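Local coordinates for protein FAD-binding oxidoreductase (Gulosibacter chungangensis, PDB 7PBG) that oxidises 4-ethylphenol and related 4-alkylphenols, using a covalently bound FAD, with dehydrogenation to 4-vinylphenols among its reactions, at residues V130-L135 and G156-N161; Y169-D174 and L272-I277; L265-A270 and G434-H439. All coordinates share one frame; numbering follows the deposited sequence.

Overall arrangement
Interactions 1 and 2 both touch the FAD, but at different places. Residues 156-161 of interaction 1 hold the diphosphate, the ribityl chain and O2 of the flavin, whereas Tyr-169 of interaction 2 reaches O4 on the same ring system; the centres of the two contacts lie 18 Å apart. Interaction 2 carries the FAD-binding domain over to the eight-stranded antiparallel sheet. There it meets interaction 3, whose centre is 9 Å away: Leu-272 O and Arg-266 NH1 are 3.0 Å apart, a probable hydrogen bond. Interaction 3 is the farthest from interaction 1, about 26 Å between centres, and faces the second subunit.

Interaction 1 of 3, residues V130-L135 and G156-N161; sequences VDYKTL and GSVMGN. With FAD (flavin-adenine dinucleotide), chain C.
Two capped helix starts meet here, with Asp-131 and Ser-157, the N-cap residues of helices 132-142 and 158-163, joined by a single beta bridge. The contact belongs to the FAD-binding domain of the PCMH-type flavoproteins. Val-158 N donates to Val-130 O at 3.0 Å, and Tyr-132 N returns a bond to Gly-156 O. Each cap bonds within its own helix: Asp-131 OD1 accepts from Thr-134 N, and Ser-157 OG from Gly-160 N along an almost straight N-H...O path of 169°.

The apolar filling is Val-158 CG2, which meets Tyr-132 CD1 at 3.8 Å and Leu-135 CD2 at 3.9 Å. With CG anti to its carbonyl carbon (chi1 -70°), the Tyr-132 ring runs past Gly-156 towards Asn-161, its plane 70° from the Asn-161 amide. Gly-156 has to lack a side chain, since a CB would run into both the ring and FAD O4'. A water joins Tyr-132 OH to Val-158 O.

The segment 156-161 also binds the cofactor. Ser-157 N donates to the phosphate oxygen FAD O2P at 2.8 Å. Asn-161 OD1 is engaged by His-175, which leaves the amide nitrogen directed at the cofactor: Asn-161 ND2 donates to both FAD O4' at 3.1 Å and FAD O2 at 3.0 Å.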
loop_
_atom_site.group_PDB
_atom_site.type_symbol
_atom_site.label_atom_id
_atom_site.label_comp_id
_atom_site.label_asym_id
_atom_site.label_seq_id
_atom_site.Cartn_x
_atom_site.Cartn_y
_atom_site.Cartn_z
ATOM N N VAL A 130 21.081 -6.652 -5.767
ATOM C CA VAL A 130 20.745 -7.905 -5.041
ATOM C C VAL A 130 19.611 -8.622 -5.778
ATOM O O VAL A 130 18.506 -8.047 -5.942
ATOM C CB VAL A 130 20.318 -7.673 -3.590
ATOM C CG1 VAL A 130 19.980 -8.991 -2.911
ATOM C CG2 VAL A 130 21.370 -6.905 -2.782
ATOM N N ASP A 131 19.873 -9.849 -6.215
ATOM C CA ASP A 131 18.884 -10.693 -6.909
ATOM C C ASP A 131 18.307 -11.657 -5.888
ATOM O O ASP A 131 18.774 -11.707 -4.744
ATOM C CB ASP A 131 19.410 -11.390 -8.168
ATOM C CG ASP A 131 20.624 -12.268 -7.991
ATOM O OD1 ASP A 131 20.942 -12.626 -6.837
ATOM O OD2 ASP A 131 21.200 -12.645 -9.021
ATOM N N TYR A 132 17.282 -12.381 -6.310
ATOM C CA TYR A 132 16.568 -13.278 -5.376
ATOM C C TYR A 132 17.557 -14.331 -4.920
ATOM O O TYR A 132 17.534 -14.718 -3.745
ATOM C CB TYR A 132 15.363 -13.888 -6.064
ATOM C CG TYR A 132 14.264 -12.895 -6.324
ATOM C CD1 TYR A 132 13.708 -12.140 -5.305
ATOM C CD2 TYR A 132 13.907 -12.603 -7.621
ATOM C CE1 TYR A 132 12.643 -11.289 -5.579
ATOM C CE2 TYR A 132 12.906 -11.690 -7.907
ATOM C CZ TYR A 132 12.322 -10.974 -6.882
ATOM O OH TYR A 132 11.304 -10.061 -7.108
ATOM N N LYS A 133 18.391 -14.831 -5.824
ATOM C CA LYS A 133 19.391 -15.874 -5.440
ATOM C C LYS A 133 20.262 -15.353 -4.289
ATOM O O LYS A 133 20.399 -16.038 -3.261
ATOM C CB LYS A 133 20.256 -16.282 -6.632
ATOM C CG LYS A 133 21.379 -17.261 -6.319
ATOM C CD LYS A 133 22.018 -17.804 -7.599
ATOM C CE LYS A 133 23.215 -18.697 -7.352
ATOM N NZ LYS A 133 24.447 -17.884 -7.236
ATOM N N THR A 134 20.827 -14.151 -4.446
ATOM C CA THR A 134 21.747 -13.559 -3.461
ATOM C C THR A 134 21.056 -13.331 -2.115
ATOM O O THR A 134 21.655 -13.644 -1.074
ATOM C CB THR A 134 22.341 -12.265 -4.012
ATOM O OG1 THR A 134 23.056 -12.704 -5.159
ATOM C CG2 THR A 134 23.254 -11.601 -3.003
ATOM N N LEU A 135 19.819 -12.789 -2.119
ATOM C CA LEU A 135 19.158 -12.475 -0.854
ATOM C C LEU A 135 18.821 -13.795 -0.177
ATOM O O LEU A 135 19.045 -13.870 1.015
ATOM C CB LEU A 135 17.902 -11.636 -1.102
ATOM C CG LEU A 135 17.181 -11.226 0.175
ATOM C CD1 LEU A 135 18.054 -10.364 1.058
ATOM C CD2 LEU A 135 15.858 -10.507 -0.153
ATOM N N GLY A 156 16.203 -12.136 -11.025
ATOM C CA GLY A 156 15.399 -10.921 -10.801
ATOM C C GLY A 156 15.955 -10.111 -9.643
ATOM O O GLY A 156 16.429 -10.700 -8.660
ATOM N N SER A 157 15.994 -8.791 -9.764
ATOM C CA SER A 157 16.388 -7.842 -8.688
ATOM C C SER A 157 15.272 -7.657 -7.656
ATOM O O SER A 157 14.088 -7.346 -8.032
ATOM C CB SER A 157 16.793 -6.496 -9.277
ATOM O OG SER A 157 16.828 -5.517 -8.265
ATOM N N VAL A 158 15.558 -7.841 -6.372
ATOM C CA VAL A 158 14.511 -7.628 -5.329
ATOM C C VAL A 158 13.930 -6.240 -5.517
ATOM O O VAL A 158 12.667 -6.081 -5.583
ATOM C CB VAL A 158 15.096 -7.871 -3.932
ATOM C CG1 VAL A 158 14.066 -7.645 -2.822
ATOM C CG2 VAL A 158 15.730 -9.231 -3.843
ATOM N N MET A 159 14.803 -5.267 -5.729
ATOM C CA MET A 159 14.401 -3.850 -5.883
ATOM C C MET A 159 13.736 -3.627 -7.234
ATOM O O MET A 159 12.629 -2.975 -7.330
ATOM C CB MET A 159 15.625 -2.953 -5.746
ATOM C CG MET A 159 15.272 -1.528 -5.888
ATOM S SD MET A 159 16.708 -0.444 -5.901
ATOM C CE MET A 159 17.226 -0.636 -4.194
ATOM N N GLY A 160 14.400 -4.079 -8.293
ATOM C CA GLY A 160 13.924 -3.798 -9.659
ATOM C C GLY A 160 12.550 -4.390 -9.904
ATOM O O GLY A 160 11.662 -3.740 -10.465
ATOM N N ASN A 161 12.317 -5.620 -9.438
ATOM C CA ASN A 161 11.007 -6.263 -9.625
ATOM C C ASN A 161 9.959 -5.408 -8.902
ATOM O O ASN A 161 8.870 -5.179 -9.446
ATOM C CB ASN A 161 11.086 -7.693 -9.100
ATOM C CG ASN A 161 9.772 -8.404 -9.248
ATOM O OD1 ASN A 161 8.863 -8.234 -8.407
ATOM N ND2 ASN A 161 9.671 -9.192 -10.301
HETATM P PA FAD C . 14.958 -4.202 -13.587
HETATM O O1A FAD C . 15.034 -4.498 -15.050
HETATM O O2A FAD C . 16.228 -3.836 -12.858
HETATM O O5B FAD C . 13.937 -3.029 -13.385
HETATM C C5B FAD C . 12.686 -2.997 -14.059
HETATM C C4B FAD C . 12.288 -1.550 -14.217
HETATM O O4B FAD C . 12.069 -0.933 -12.915
HETATM C C3B FAD C . 13.323 -0.635 -14.890
HETATM O O3B FAD C . 13.260 -0.735 -16.310
HETATM C C2B FAD C . 12.981 0.741 -14.297
HETATM O O2B FAD C . 11.885 1.293 -15.002
HETATM C C1B FAD C . 12.621 0.372 -12.862
HETATM N N9A FAD C . 13.732 0.357 -11.947
HETATM C C8A FAD C . 14.415 -0.743 -11.536
HETATM N N7A FAD C . 15.356 -0.449 -10.688
HETATM C C5A FAD C . 15.332 0.921 -10.581
HETATM C C6A FAD C . 16.062 1.813 -9.790
HETATM N N6A FAD C . 17.072 1.432 -8.997
HETATM N N1A FAD C . 15.767 3.127 -9.915
HETATM C C2A FAD C . 14.742 3.494 -10.726
HETATM N N3A FAD C . 13.965 2.734 -11.488
HETATM C C4A FAD C . 14.321 1.439 -11.367
HETATM N N1 FAD C . 7.825 -10.896 -13.269
HETATM C C2 FAD C . 7.218 -10.970 -12.099
HETATM O O2 FAD C . 7.028 -9.940 -11.401
HETATM N N3 FAD C . 6.858 -12.154 -11.566
HETATM C C4 FAD C . 7.010 -13.337 -12.231
HETATM O O4 FAD C . 6.726 -14.408 -11.661
HETATM C C4X FAD C . 7.599 -13.304 -13.482
HETATM N N5 FAD C . 7.728 -14.434 -14.124
HETATM C C5X FAD C . 8.328 -14.373 -15.358
HETATM C C6 FAD C . 8.502 -15.576 -16.057
HETATM C C7 FAD C . 9.145 -15.620 -17.279
HETATM C C7M FAD C . 9.323 -16.948 -17.985
HETATM C C8 FAD C . 9.644 -14.416 -17.820
HETATM C C8M FAD C . 10.348 -14.414 -19.143
HETATM C C9 FAD C . 9.448 -13.222 -17.158
HETATM C C9A FAD C . 8.804 -13.162 -15.908
HETATM N N10 FAD C . 8.644 -11.983 -15.187
HETATM C C10 FAD C . 8.043 -12.019 -13.937
HETATM C "C1'" FAD C . 9.193 -10.687 -15.663
HETATM C "C2'" FAD C . 10.631 -10.422 -15.189
HETATM O "O2'" FAD C . 11.460 -11.627 -15.313
HETATM C "C3'" FAD C . 10.768 -9.982 -13.716
HETATM O "O3'" FAD C . 9.774 -9.038 -13.397
HETATM C "C4'" FAD C . 12.133 -9.404 -13.321
HETATM O "O4'" FAD C . 12.338 -9.548 -11.907
HETATM C "C5'" FAD C . 12.247 -7.956 -13.716
HETATM O "O5'" FAD C . 13.599 -7.593 -14.028
HETATM P P FAD C . 14.580 -6.998 -12.919
HETATM O O1P FAD C . 15.989 -7.187 -13.394
HETATM O O2P FAD C . 14.179 -7.623 -11.621
HETATM O O3P FAD C . 14.224 -5.439 -12.875
HETATM O O HOH W 1 17.599 -5.626 -5.072
HETATM O O HOH W 2 10.977 -8.381 -4.996
#

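Interaction 2 of 3, residues Y169-D174 and L272-I277; sequences YTPYAD and LQAAPI. With FAD (flavin-adenine dinucleotide), chain C.
Tyr-169 reaches from the Ile-277 side chain to the flavin. From CB, CG stands anti to the carbonyl carbon (chi1 -60°), which turns the ring towards Ile-277. CD1 and CE1 meet the Ile-277 CG2 methyl, the closer pair being CE1 and CG2 at 3.6 Å, with the two side chains crossing at about a right angle. Farther out, CE2 and CZ both lie 3.4 Å from FAD O4, which sits at the ring edge. At the tip, Tyr-169 OH donates to FAD O4 at 2.6 Å, a short bond with the oxygen in the plane of the ring. Arg-371 adds a cation-pi contact to the same ring.

Behind the tyrosine the backbones are close, with Pro-171 CA and Ala-274 CA 4.3 Å apart. The Ala-274 methyl presses against the peptide between Thr-170 and Pro-171, CB lying 3.5 Å from Thr-170 C, while Pro-171 CB rests on Gln-273 O. Water supplies the polar links: one donates to both Tyr-169 O and Ala-275 O, and a second accepts from Ala-275 N and donates to Thr-170 O. Thr-170 OG1 takes Tyr-172 N in an ST turn and is also bonded to Asp-149.

The arrangement is that of a flavin pocket at a domain junction, where a loop of the FAD-binding domain lies against the antiparallel sheet and presents a tyrosine hydroxyl to the C4 carbonyl of the isoalloxazine.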
loop_
_atom_site.group_PDB
_atom_site.type_symbol
_atom_site.label_atom_id
_atom_site.label_comp_id
_atom_site.label_asym_id
_atom_site.label_seq_id
_atom_site.Cartn_x
_atom_site.Cartn_y
_atom_site.Cartn_z
ATOM N N TYR A 169 4.913 -15.627 -5.260
ATOM C CA TYR A 169 3.926 -16.722 -5.133
ATOM C C TYR A 169 3.721 -17.111 -3.678
ATOM O O TYR A 169 2.978 -18.102 -3.480
ATOM C CB TYR A 169 4.371 -17.916 -5.981
ATOM C CG TYR A 169 4.470 -17.500 -7.413
ATOM C CD1 TYR A 169 3.314 -17.345 -8.154
ATOM C CD2 TYR A 169 5.643 -17.012 -7.925
ATOM C CE1 TYR A 169 3.346 -16.807 -9.431
ATOM C CE2 TYR A 169 5.685 -16.437 -9.174
ATOM C CZ TYR A 169 4.538 -16.365 -9.942
ATOM O OH TYR A 169 4.539 -15.801 -11.196
ATOM N N THR A 170 4.410 -16.466 -2.723
ATOM C CA THR A 170 4.163 -16.802 -1.296
ATOM C C THR A 170 3.012 -15.947 -0.778
ATOM O O THR A 170 2.449 -15.130 -1.498
ATOM C CB THR A 170 5.413 -16.751 -0.435
ATOM O OG1 THR A 170 5.636 -15.410 0.009
ATOM C CG2 THR A 170 6.640 -17.305 -1.125
ATOM N N PRO A 171 2.641 -16.021 0.519
ATOM C CA PRO A 171 1.675 -15.043 1.033
ATOM C C PRO A 171 2.203 -13.602 0.879
ATOM O O PRO A 171 1.395 -12.694 0.820
ATOM C CB PRO A 171 1.552 -15.412 2.506
ATOM C CG PRO A 171 1.835 -16.884 2.511
ATOM C CD PRO A 171 2.982 -17.040 1.520
ATOM N N TYR A 172 3.526 -13.426 0.823
ATOM C CA TYR A 172 4.181 -12.100 0.564
ATOM C C TYR A 172 4.347 -11.843 -0.940
ATOM O O TYR A 172 5.252 -11.063 -1.301
ATOM C CB TYR A 172 5.518 -11.990 1.320
ATOM C CG TYR A 172 5.397 -11.571 2.762
ATOM C CD1 TYR A 172 4.441 -12.123 3.612
ATOM C CD2 TYR A 172 6.223 -10.604 3.287
ATOM C CE1 TYR A 172 4.344 -11.726 4.936
ATOM C CE2 TYR A 172 6.124 -10.184 4.604
ATOM C CZ TYR A 172 5.209 -10.781 5.443
ATOM O OH TYR A 172 5.157 -10.344 6.733
ATOM N N ALA A 173 3.451 -12.344 -1.797
ATOM C CA ALA A 173 3.585 -12.269 -3.275
ATOM C C ALA A 173 3.603 -10.817 -3.753
ATOM O O ALA A 173 4.150 -10.555 -4.842
ATOM C CB ALA A 173 2.477 -13.068 -3.928
ATOM N N ASP A 174 2.877 -9.921 -3.090
ATOM C CA ASP A 174 2.747 -8.514 -3.559
ATOM C C ASP A 174 3.957 -7.723 -3.056
ATOM O O ASP A 174 3.947 -7.177 -1.952
ATOM C CB ASP A 174 1.444 -7.871 -3.066
ATOM C CG ASP A 174 1.151 -6.516 -3.683
ATOM O OD1 ASP A 174 2.043 -5.947 -4.291
ATOM O OD2 ASP A 174 -0.007 -6.063 -3.631
ATOM N N LEU A 272 -6.670 -20.950 1.106
ATOM C CA LEU A 272 -5.630 -20.564 0.149
ATOM C C LEU A 272 -4.916 -19.349 0.754
ATOM O O LEU A 272 -5.455 -18.211 0.692
ATOM C CB LEU A 272 -6.232 -20.309 -1.237
ATOM C CG LEU A 272 -6.736 -21.527 -2.022
ATOM C CD1 LEU A 272 -7.457 -21.091 -3.294
ATOM C CD2 LEU A 272 -5.577 -22.467 -2.370
ATOM N N GLN A 273 -3.785 -19.625 1.411
ATOM C CA GLN A 273 -3.010 -18.615 2.176
ATOM C C GLN A 273 -2.115 -17.803 1.255
ATOM O O GLN A 273 -1.751 -16.645 1.627
ATOM C CB GLN A 273 -2.169 -19.348 3.208
ATOM C CG GLN A 273 -3.012 -20.052 4.250
ATOM C CD GLN A 273 -2.098 -20.998 4.996
ATOM O OE1 GLN A 273 -1.810 -22.077 4.495
ATOM N NE2 GLN A 273 -1.784 -20.668 6.259
ATOM N N ALA A 274 -1.774 -18.378 0.113
ATOM C CA ALA A 274 -1.136 -17.652 -0.994
ATOM C C ALA A 274 -2.012 -17.838 -2.223
ATOM O O ALA A 274 -2.686 -18.856 -2.339
ATOM C CB ALA A 274 0.282 -18.171 -1.170
ATOM N N ALA A 275 -1.975 -16.872 -3.127
ATOM C CA ALA A 275 -2.763 -16.912 -4.373
ATOM C C ALA A 275 -2.214 -18.046 -5.236
ATOM O O ALA A 275 -1.025 -18.086 -5.521
ATOM C CB ALA A 275 -2.667 -15.583 -5.055
ATOM N N PRO A 276 -3.009 -19.100 -5.520
ATOM C CA PRO A 276 -2.504 -20.150 -6.373
ATOM C C PRO A 276 -2.420 -19.684 -7.825
ATOM O O PRO A 276 -3.039 -18.693 -8.175
ATOM C CB PRO A 276 -3.472 -21.318 -6.128
ATOM C CG PRO A 276 -4.774 -20.629 -5.764
ATOM C CD PRO A 276 -4.383 -19.367 -5.036
ATOM N N ILE A 277 -1.655 -20.408 -8.619
ATOM C CA ILE A 277 -1.596 -20.192 -10.086
ATOM C C ILE A 277 -2.462 -21.254 -10.769
ATOM O O ILE A 277 -2.605 -22.370 -10.276
ATOM C CB ILE A 277 -0.144 -20.184 -10.597
ATOM C CG1 ILE A 277 0.574 -21.496 -10.327
ATOM C CG2 ILE A 277 0.617 -19.013 -9.981
ATOM C CD1 ILE A 277 1.934 -21.632 -11.015
HETATM P PA FAD C . 14.958 -4.202 -13.587
HETATM O O1A FAD C . 15.034 -4.498 -15.050
HETATM O O2A FAD C . 16.228 -3.836 -12.858
HETATM O O5B FAD C . 13.937 -3.029 -13.385
HETATM C C5B FAD C . 12.686 -2.997 -14.059
HETATM C C4B FAD C . 12.288 -1.550 -14.217
HETATM O O4B FAD C . 12.069 -0.933 -12.915
HETATM C C3B FAD C . 13.323 -0.635 -14.890
HETATM O O3B FAD C . 13.260 -0.735 -16.310
HETATM C C2B FAD C . 12.981 0.741 -14.297
HETATM O O2B FAD C . 11.885 1.293 -15.002
HETATM C C1B FAD C . 12.621 0.372 -12.862
HETATM N N9A FAD C . 13.732 0.357 -11.947
HETATM C C8A FAD C . 14.415 -0.743 -11.536
HETATM N N7A FAD C . 15.356 -0.449 -10.688
HETATM C C5A FAD C . 15.332 0.921 -10.581
HETATM C C6A FAD C . 16.062 1.813 -9.790
HETATM N N6A FAD C . 17.072 1.432 -8.997
HETATM N N1A FAD C . 15.767 3.127 -9.915
HETATM C C2A FAD C . 14.742 3.494 -10.726
HETATM N N3A FAD C . 13.965 2.734 -11.488
HETATM C C4A FAD C . 14.321 1.439 -11.367
HETATM N N1 FAD C . 7.825 -10.896 -13.269
HETATM C C2 FAD C . 7.218 -10.970 -12.099
HETATM O O2 FAD C . 7.028 -9.940 -11.401
HETATM N N3 FAD C . 6.858 -12.154 -11.566
HETATM C C4 FAD C . 7.010 -13.337 -12.231
HETATM O O4 FAD C . 6.726 -14.408 -11.661
HETATM C C4X FAD C . 7.599 -13.304 -13.482
HETATM N N5 FAD C . 7.728 -14.434 -14.124
HETATM C C5X FAD C . 8.328 -14.373 -15.358
HETATM C C6 FAD C . 8.502 -15.576 -16.057
HETATM C C7 FAD C . 9.145 -15.620 -17.279
HETATM C C7M FAD C . 9.323 -16.948 -17.985
HETATM C C8 FAD C . 9.644 -14.416 -17.820
HETATM C C8M FAD C . 10.348 -14.414 -19.143
HETATM C C9 FAD C . 9.448 -13.222 -17.158
HETATM C C9A FAD C . 8.804 -13.162 -15.908
HETATM N N10 FAD C . 8.644 -11.983 -15.187
HETATM C C10 FAD C . 8.043 -12.019 -13.937
HETATM C "C1'" FAD C . 9.193 -10.687 -15.663
HETATM C "C2'" FAD C . 10.631 -10.422 -15.189
HETATM O "O2'" FAD C . 11.460 -11.627 -15.313
HETATM C "C3'" FAD C . 10.768 -9.982 -13.716
HETATM O "O3'" FAD C . 9.774 -9.038 -13.397
HETATM C "C4'" FAD C . 12.133 -9.404 -13.321
HETATM O "O4'" FAD C . 12.338 -9.548 -11.907
HETATM C "C5'" FAD C . 12.247 -7.956 -13.716
HETATM O "O5'" FAD C . 13.599 -7.593 -14.028
HETATM P P FAD C . 14.580 -6.998 -12.919
HETATM O O1P FAD C . 15.989 -7.187 -13.394
HETATM O O2P FAD C . 14.179 -7.623 -11.621
HETATM O O3P FAD C . 14.224 -5.439 -12.875
HETATM O O HOH W 3 0.986 -19.445 -4.600
HETATM O O HOH W 4 -0.124 -14.779 -2.543
HETATM O O HOH W 5 -1.523 -13.291 0.679
#

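Interaction 3 of 3, residues L265-A270 and G434-H439; sequences LRIGMA and GLREMH
The hairpin turn between strands 426-433 and 438-447 of the eight-stranded antiparallel sheet packs against the end of helix 255-266, at the border with the second subunit. Arg-266 leaves the helix with CG anti to the backbone N (chi1 174°) and bends at chi2, bringing NE to Gly-434 O at 2.7 Å and NH2 to the same oxygen at 3.0 Å. That oxygen lies in the guanidinium plane, and the donors reach it from opposite faces of its carbonyl plane. NH1 is used by Leu-272 O.

Leu-435 CD1 sits over one face of that guanidinium, 3.7 Å above its plane and towards the rim; it also lies 3.3 Å from Arg-266 O. An alanine in place of Arg-266 would probably leave Gly-434 O without either donor and open a gap beneath the Leu-435 methyl. Leu-435 CD2 meets Met-269 CE at 3.9 Å, their side chains crossing at a slant. Leu-435 O is buried with no polar partner in the model.

Ile-267 CD1 touches Arg-436 CG, the side chains crossing at about a right angle; beyond it Arg-436 NE bonds to Ala-122 O, and NH2 to Tyr-172 OH, both of the second subunit. Inside the turn Glu-437 uses both carboxylate oxygens: OE1 accepts from Leu-435 N at 3.0 Å, and OE2 takes His-439 NE2 on its anti side, tilted out of the carboxylate plane, at 2.7 Å.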
loop_
_atom_site.group_PDB
_atom_site.type_symbol
_atom_site.label_atom_id
_atom_site.label_comp_id
_atom_site.label_asym_id
_atom_site.label_seq_id
_atom_site.Cartn_x
_atom_site.Cartn_y
_atom_site.Cartn_z
ATOM N N LEU A 265 -12.216 -19.706 -1.675
ATOM C CA LEU A 265 -11.142 -20.314 -0.870
ATOM C C LEU A 265 -9.988 -19.350 -0.620
ATOM O O LEU A 265 -9.194 -19.613 0.278
ATOM C CB LEU A 265 -10.598 -21.553 -1.567
ATOM C CG LEU A 265 -11.606 -22.682 -1.741
ATOM C CD1 LEU A 265 -10.994 -23.728 -2.630
ATOM C CD2 LEU A 265 -12.082 -23.229 -0.387
ATOM N N ARG A 266 -9.845 -18.327 -1.461
ATOM C CA ARG A 266 -8.741 -17.358 -1.398
ATOM C C ARG A 266 -9.159 -16.039 -0.734
ATOM O O ARG A 266 -8.318 -15.398 -0.112
ATOM C CB ARG A 266 -8.281 -17.080 -2.827
ATOM C CG ARG A 266 -7.230 -15.986 -2.912
ATOM C CD ARG A 266 -5.959 -16.429 -2.168
ATOM N NE ARG A 266 -5.058 -15.290 -2.191
ATOM C CZ ARG A 266 -4.212 -14.957 -1.230
ATOM N NH1 ARG A 266 -4.184 -15.646 -0.097
ATOM N NH2 ARG A 266 -3.507 -13.843 -1.342
ATOM N N ILE A 267 -10.408 -15.600 -0.929
ATOM C CA ILE A 267 -10.698 -14.171 -0.649
ATOM C C ILE A 267 -10.494 -13.889 0.858
ATOM O O ILE A 267 -10.231 -12.751 1.192
ATOM C CB ILE A 267 -12.115 -13.827 -1.141
ATOM C CG1 ILE A 267 -12.319 -12.315 -1.121
ATOM C CG2 ILE A 267 -13.171 -14.576 -0.355
ATOM C CD1 ILE A 267 -13.394 -11.817 -2.041
ATOM N N GLY A 268 -10.723 -14.878 1.733
ATOM C CA GLY A 268 -10.558 -14.764 3.193
ATOM C C GLY A 268 -9.140 -15.149 3.625
ATOM O O GLY A 268 -8.876 -15.177 4.804
ATOM N N MET A 269 -8.222 -15.401 2.689
ATOM C CA MET A 269 -6.775 -15.724 2.913
ATOM C C MET A 269 -6.598 -17.094 3.548
ATOM O O MET A 269 -5.468 -17.410 4.021
ATOM C CB MET A 269 -6.071 -14.676 3.792
ATOM C CG MET A 269 -5.968 -13.324 3.127
ATOM S SD MET A 269 -5.405 -12.133 4.381
ATOM C CE MET A 269 -5.554 -10.569 3.522
ATOM N N ALA A 270 -7.633 -17.902 3.515
ATOM C CA ALA A 270 -7.632 -19.278 4.046
ATOM C C ALA A 270 -8.842 -19.978 3.462
ATOM O O ALA A 270 -9.916 -19.367 3.382
ATOM C CB ALA A 270 -7.650 -19.277 5.558
ATOM N N GLY A 434 -5.628 -12.980 -7.193
ATOM C CA GLY A 434 -4.701 -12.467 -6.177
ATOM C C GLY A 434 -5.346 -12.500 -4.833
ATOM O O GLY A 434 -4.894 -13.223 -3.975
ATOM N N LEU A 435 -6.403 -11.711 -4.659
ATOM C CA LEU A 435 -7.263 -11.768 -3.461
ATOM C C LEU A 435 -8.700 -11.453 -3.910
ATOM O O LEU A 435 -9.571 -12.331 -3.752
ATOM C CB LEU A 435 -6.749 -10.790 -2.406
ATOM C CG LEU A 435 -7.371 -11.002 -1.033
ATOM C CD1 LEU A 435 -7.024 -12.374 -0.501
ATOM C CD2 LEU A 435 -6.972 -9.921 -0.030
ATOM N N ARG A 436 -8.905 -10.325 -4.597
ATOM C CA ARG A 436 -10.236 -9.965 -5.152
ATOM C C ARG A 436 -10.160 -9.696 -6.645
ATOM O O ARG A 436 -11.222 -9.492 -7.232
ATOM C CB ARG A 436 -10.783 -8.691 -4.503
ATOM C CG ARG A 436 -11.015 -8.816 -3.006
ATOM C CD ARG A 436 -11.251 -7.463 -2.340
ATOM N NE ARG A 436 -11.809 -7.652 -1.022
ATOM C CZ ARG A 436 -11.149 -7.974 0.072
ATOM N NH1 ARG A 436 -9.844 -8.148 0.063
ATOM N NH2 ARG A 436 -11.807 -8.146 1.205
ATOM N N GLU A 437 -8.985 -9.803 -7.233
ATOM C CA GLU A 437 -8.818 -9.434 -8.657
ATOM C C GLU A 437 -8.359 -10.659 -9.407
ATOM O O GLU A 437 -7.704 -11.530 -8.784
ATOM C CB GLU A 437 -7.885 -8.231 -8.797
ATOM C CG GLU A 437 -6.400 -8.527 -8.850
ATOM C CD GLU A 437 -5.688 -9.042 -7.627
ATOM O OE1 GLU A 437 -6.366 -9.443 -6.648
ATOM O OE2 GLU A 437 -4.449 -9.157 -7.701
ATOM N N MET A 438 -8.651 -10.681 -10.711
ATOM C CA MET A 438 -8.201 -11.795 -11.573
ATOM C C MET A 438 -7.203 -11.236 -12.583
ATOM O O MET A 438 -7.474 -10.260 -13.271
ATOM C CB MET A 438 -9.375 -12.488 -12.281
ATOM C CG MET A 438 -8.969 -13.784 -13.046
ATOM S SD MET A 438 -10.464 -14.600 -13.629
ATOM C CE MET A 438 -10.919 -13.494 -14.971
ATOM N N HIS A 439 -6.047 -11.894 -12.665
ATOM C CA HIS A 439 -5.070 -11.714 -13.742
ATOM C C HIS A 439 -5.164 -12.832 -14.775
ATOM O O HIS A 439 -5.297 -14.033 -14.422
ATOM C CB HIS A 439 -3.654 -11.707 -13.146
ATOM C CG HIS A 439 -3.482 -10.720 -12.059
ATOM N ND1 HIS A 439 -2.954 -9.457 -12.292
ATOM C CD2 HIS A 439 -3.755 -10.784 -10.739
ATOM C CE1 HIS A 439 -2.895 -8.789 -11.156
ATOM N NE2 HIS A 439 -3.380 -9.585 -10.196
#